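PDB 4HBZ: putative phosphohistidine phosphatase, SixA from Nakamurella multipartita, which probably removes phosphate groups from phosphohistidine or related substrates, as a member of the histidine phosphatase superfamily. Local coordinates for residues 21-27 against 114-120. Residue numbers count along the deposited sequence, not the author numbering.
Sequences TLVLMRH and TVLVVGH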
ATOM      1  N   THR A  21       7.871  -0.801  -8.084  1.00 12.49           N
ATOM      2  CA  THR A  21       7.185  -1.655  -7.109  1.00 12.28           C
ATOM      3  C   THR A  21       6.391  -0.795  -6.147  1.00 11.60           C
ATOM      4  O   THR A  21       6.932   0.134  -5.550  1.00 11.93           O
ATOM      5  CB  THR A  21       8.186  -2.478  -6.309  1.00 13.06           C
ATOM      6  OG1 THR A  21       8.960  -3.326  -7.219  1.00 15.34           O
ATOM      7  CG2 THR A  21       7.528  -3.305  -5.268  1.00 14.20           C
ATOM      8  N   LEU A  22       5.122  -1.096  -6.059  1.00 11.01           N
ATOM      9  CA  LEU A  22       4.202  -0.422  -5.173  1.00 11.02           C
ATOM     10  C   LEU A  22       3.685  -1.352  -4.104  1.00 11.17           C
ATOM     11  O   LEU A  22       3.239  -2.460  -4.411  1.00 11.99           O
ATOM     12  CB  LEU A  22       3.005   0.091  -5.974  1.00 11.72           C
ATOM     13  CG  LEU A  22       1.919   0.796  -5.200  1.00 11.98           C
ATOM     14  CD1 LEU A  22       2.434   2.070  -4.571  1.00 12.63           C
ATOM     15  CD2 LEU A  22       0.702   1.107  -6.096  1.00 13.23           C
ATOM     16  N   VAL A  23       3.784  -0.960  -2.844  1.00 10.29           N
ATOM     17  CA  VAL A  23       3.295  -1.764  -1.731  1.00 10.42           C
ATOM     18  C   VAL A  23       2.139  -0.980  -1.099  1.00 10.59           C
ATOM     19  O   VAL A  23       2.329   0.183  -0.681  1.00 10.80           O
ATOM     20  CB  VAL A  23       4.366  -2.030  -0.662  1.00 11.03           C
ATOM     21  CG1 VAL A  23       3.773  -2.931   0.417  1.00 11.32           C
ATOM     22  CG2 VAL A  23       5.570  -2.702  -1.307  1.00 11.71           C
ATOM     23  N   LEU A  24       0.965  -1.582  -1.087  1.00  9.97           N
ATOM     24  CA  LEU A  24      -0.222  -1.006  -0.508  1.00 10.32           C
ATOM     25  C   LEU A  24      -0.551  -1.726   0.788  1.00  9.75           C
ATOM     26  O   LEU A  24      -0.902  -2.898   0.734  1.00 10.66           O
ATOM     27  CB  LEU A  24      -1.391  -1.066  -1.473  1.00 10.84           C
ATOM     28  CG  LEU A  24      -1.303  -0.338  -2.796  1.00 11.29           C
ATOM     29  CD1 LEU A  24      -2.521  -0.571  -3.638  1.00 11.85           C
ATOM     30  CD2 LEU A  24      -1.023   1.151  -2.530  1.00 11.84           C
HETATM   31  N   MSE A  25      -0.432  -1.058   1.936  1.00 10.22           N
HETATM   32  CA  MSE A  25      -0.583  -1.682   3.243  1.00 10.15           C
HETATM   33  C   MSE A  25      -1.722  -1.084   3.978  1.00 10.56           C
HETATM   34  O   MSE A  25      -1.824   0.142   4.117  1.00 10.48           O
HETATM   35  CB  MSE A  25       0.729  -1.513   4.029  1.00 11.11           C
HETATM   36  CG  MSE A  25       0.630  -2.260   5.349  1.00 10.74           C
HETATM   37 SE   MSE A  25       2.407  -2.349   6.193  0.90 12.78          SE
HETATM   38  CE  MSE A  25       1.894  -3.584   7.673  1.00 15.80           C
ATOM     39  N   ARG A  26      -2.518  -1.952   4.579  1.00 10.42           N
ATOM     40  CA  ARG A  26      -3.509  -1.521   5.581  1.00 10.03           C
ATOM     41  C   ARG A  26      -2.849  -1.579   6.962  1.00 10.36           C
ATOM     42  O   ARG A  26      -2.173  -2.564   7.298  1.00 11.67           O
ATOM     43  CB  ARG A  26      -4.735  -2.454   5.540  1.00 10.48           C
ATOM     44  CG  ARG A  26      -5.776  -2.102   6.587  1.00 11.32           C
ATOM     45  CD  ARG A  26      -6.924  -3.082   6.547  1.00 12.48           C
ATOM     46  NE  ARG A  26      -7.946  -2.734   7.525  1.00 13.74           N
ATOM     47  CZ  ARG A  26      -9.059  -3.452   7.717  1.00 16.22           C
ATOM     48  NH1 ARG A  26      -9.314  -4.514   7.012  1.00 16.89           N
ATOM     49  NH2 ARG A  26      -9.970  -3.010   8.584  1.00 19.01           N
ATOM     50  N   HIS A  27      -3.019  -0.530   7.747  1.00 10.99           N
ATOM     51  CA  HIS A  27      -2.457  -0.506   9.094  1.00 11.03           C
ATOM     52  C   HIS A  27      -2.848  -1.771   9.866  1.00 10.02           C
ATOM     53  O   HIS A  27      -3.901  -2.373   9.646  1.00 11.36           O
ATOM     54  CB  HIS A  27      -2.899   0.729   9.886  1.00 12.13           C
ATOM     55  CG  HIS A  27      -4.355   0.782  10.157  1.00 12.38           C
ATOM     56  ND1 HIS A  27      -4.968   0.041  11.144  1.00 13.38           N
ATOM     57  CD2 HIS A  27      -5.346   1.470   9.524  1.00 13.10           C
ATOM     58  CE1 HIS A  27      -6.263   0.260  11.098  1.00 14.63           C
ATOM     59  NE2 HIS A  27      -6.519   1.128  10.132  1.00 13.63           N
ATOM     60  N   THR A 114      10.691   2.002  -5.424  1.00 12.61           N
ATOM     61  CA  THR A 114       9.799   1.249  -4.507  1.00 12.71           C
ATOM     62  C   THR A 114       9.095   2.237  -3.577  1.00 11.87           C
ATOM     63  O   THR A 114       9.745   3.025  -2.900  1.00 12.47           O
ATOM     64  CB  THR A 114      10.610   0.228  -3.690  1.00 13.20           C
ATOM     65  OG1 THR A 114      11.424  -0.535  -4.597  1.00 14.76           O
ATOM     66  CG2 THR A 114       9.755  -0.705  -2.891  1.00 13.94           C
ATOM     67  N   VAL A 115       7.785   2.221  -3.636  1.00 10.82           N
ATOM     68  CA  VAL A 115       6.908   3.078  -2.814  1.00 10.83           C
ATOM     69  C   VAL A 115       6.006   2.260  -1.926  1.00 10.95           C
ATOM     70  O   VAL A 115       5.397   1.323  -2.384  1.00 11.88           O
ATOM     71  CB  VAL A 115       6.076   4.025  -3.694  1.00 11.17           C
ATOM     72  CG1 VAL A 115       5.098   4.808  -2.876  1.00 11.30           C
ATOM     73  CG2 VAL A 115       6.964   4.942  -4.515  1.00 11.76           C
ATOM     74  N   LEU A 116       5.946   2.619  -0.643  1.00 10.55           N
ATOM     75  CA  LEU A 116       5.043   2.017   0.315  1.00 10.55           C
ATOM     76  C   LEU A 116       3.958   3.031   0.677  1.00 10.96           C
ATOM     77  O   LEU A 116       4.283   4.166   1.030  1.00 11.63           O
ATOM     78  CB  LEU A 116       5.853   1.655   1.563  1.00 11.35           C
ATOM     79  CG  LEU A 116       5.033   1.174   2.780  1.00 10.98           C
ATOM     80  CD1 LEU A 116       4.224  -0.097   2.490  1.00 10.66           C
ATOM     81  CD2 LEU A 116       5.933   0.947   4.007  1.00 12.45           C
ATOM     82  N   VAL A 117       2.727   2.577   0.688  1.00 10.20           N
ATOM     83  CA  VAL A 117       1.576   3.354   1.137  1.00 10.40           C
ATOM     84  C   VAL A 117       1.014   2.698   2.379  1.00 10.82           C
ATOM     85  O   VAL A 117       0.725   1.518   2.333  1.00 11.11           O
ATOM     86  CB  VAL A 117       0.485   3.443   0.063  1.00 10.80           C
ATOM     87  CG1 VAL A 117      -0.739   4.241   0.522  1.00 12.05           C
ATOM     88  CG2 VAL A 117       1.048   4.023  -1.250  1.00 12.72           C
ATOM     89  N   VAL A 118       0.856   3.429   3.491  1.00 10.48           N
ATOM     90  CA  VAL A 118       0.271   2.890   4.706  1.00 10.87           C
ATOM     91  C   VAL A 118      -1.010   3.668   4.981  1.00 10.66           C
ATOM     92  O   VAL A 118      -1.002   4.864   5.265  1.00 11.07           O
ATOM     93  CB  VAL A 118       1.259   2.986   5.890  1.00 11.10           C
ATOM     94  CG1 VAL A 118       0.667   2.270   7.102  1.00 12.01           C
ATOM     95  CG2 VAL A 118       2.639   2.359   5.535  1.00 11.83           C
ATOM     96  N   GLY A 119      -2.114   2.975   4.806  1.00 10.06           N
ATOM     97  CA  GLY A 119      -3.400   3.615   4.973  1.00 10.20           C
ATOM     98  C   GLY A 119      -4.468   2.727   5.562  1.00 10.40           C
ATOM     99  O   GLY A 119      -4.206   1.834   6.359  1.00 11.01           O
ATOM    100  N   HIS A 120      -5.721   3.001   5.164  1.00 10.97           N
ATOM    101  CA  HIS A 120      -6.888   2.412   5.782  1.00 10.51           C
ATOM    102  C   HIS A 120      -7.745   1.661   4.757  1.00 10.60           C
ATOM    103  O   HIS A 120      -7.804   2.064   3.578  1.00 11.26           O
ATOM    104  CB  HIS A 120      -7.798   3.536   6.357  1.00 10.60           C
ATOM    105  CG  HIS A 120      -7.097   4.460   7.310  1.00 10.75           C
ATOM    106  ND1 HIS A 120      -7.122   4.245   8.670  1.00 12.19           N
ATOM    107  CD2 HIS A 120      -6.272   5.521   7.104  1.00 12.48           C
ATOM    108  CE1 HIS A 120      -6.363   5.165   9.267  1.00 13.17           C
ATOM    109  NE2 HIS A 120      -5.855   5.956   8.342  1.00 12.59           N
TER
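Start at T114, which lies beside T21 with their CA atoms 4.7 Å apart; its CA also makes a CA-H...O contact of 3.2 Å with T21 O. From here the two strands run parallel, their axes 13° apart, and V115 supplies the first pair of backbone hydrogen bonds: V115 N to T21 O at 3.0 Å, and V23 N to V115 O at 2.8 Å. L116 points to the face of T114, V23 and M25, opposite V115, V117, L22 and L24; its CD1 packs 3.5 Å from V23 CG1 and 4.1 Å from CB of the selenomethionine M25. V117 repeats the pattern of V115, its N bonding V23 O at 2.8 Å and its O accepting from M25 N at 2.9 Å, while its CG2 meets L24 CD2 at 3.8 Å. V118 returns to the M25 face. G119 N then reaches M25 O at 2.9 Å, and G119 O takes H27 N at 3.0 Å, so the pairing runs on past the end of strand 21-26. At the strands' C-terminal ends H120 ND1 lies 3.4 Å from H27 CD2, and H120 NE2 is hydrogen-bonded to S69 OG. R26-H27 falls where the family's Arg-His motif (commonly RHG) ends the first strand, so H27 is probably the phosphate-accepting histidine and H120 the catalytic pocket's second histidine. These are central strands: 65-69 flanks 114-119, antiparallel 159-164 flanks 20-26, helix 123-138 packs on L22, L24 and V117, and helix 72-81 on M25 and H27.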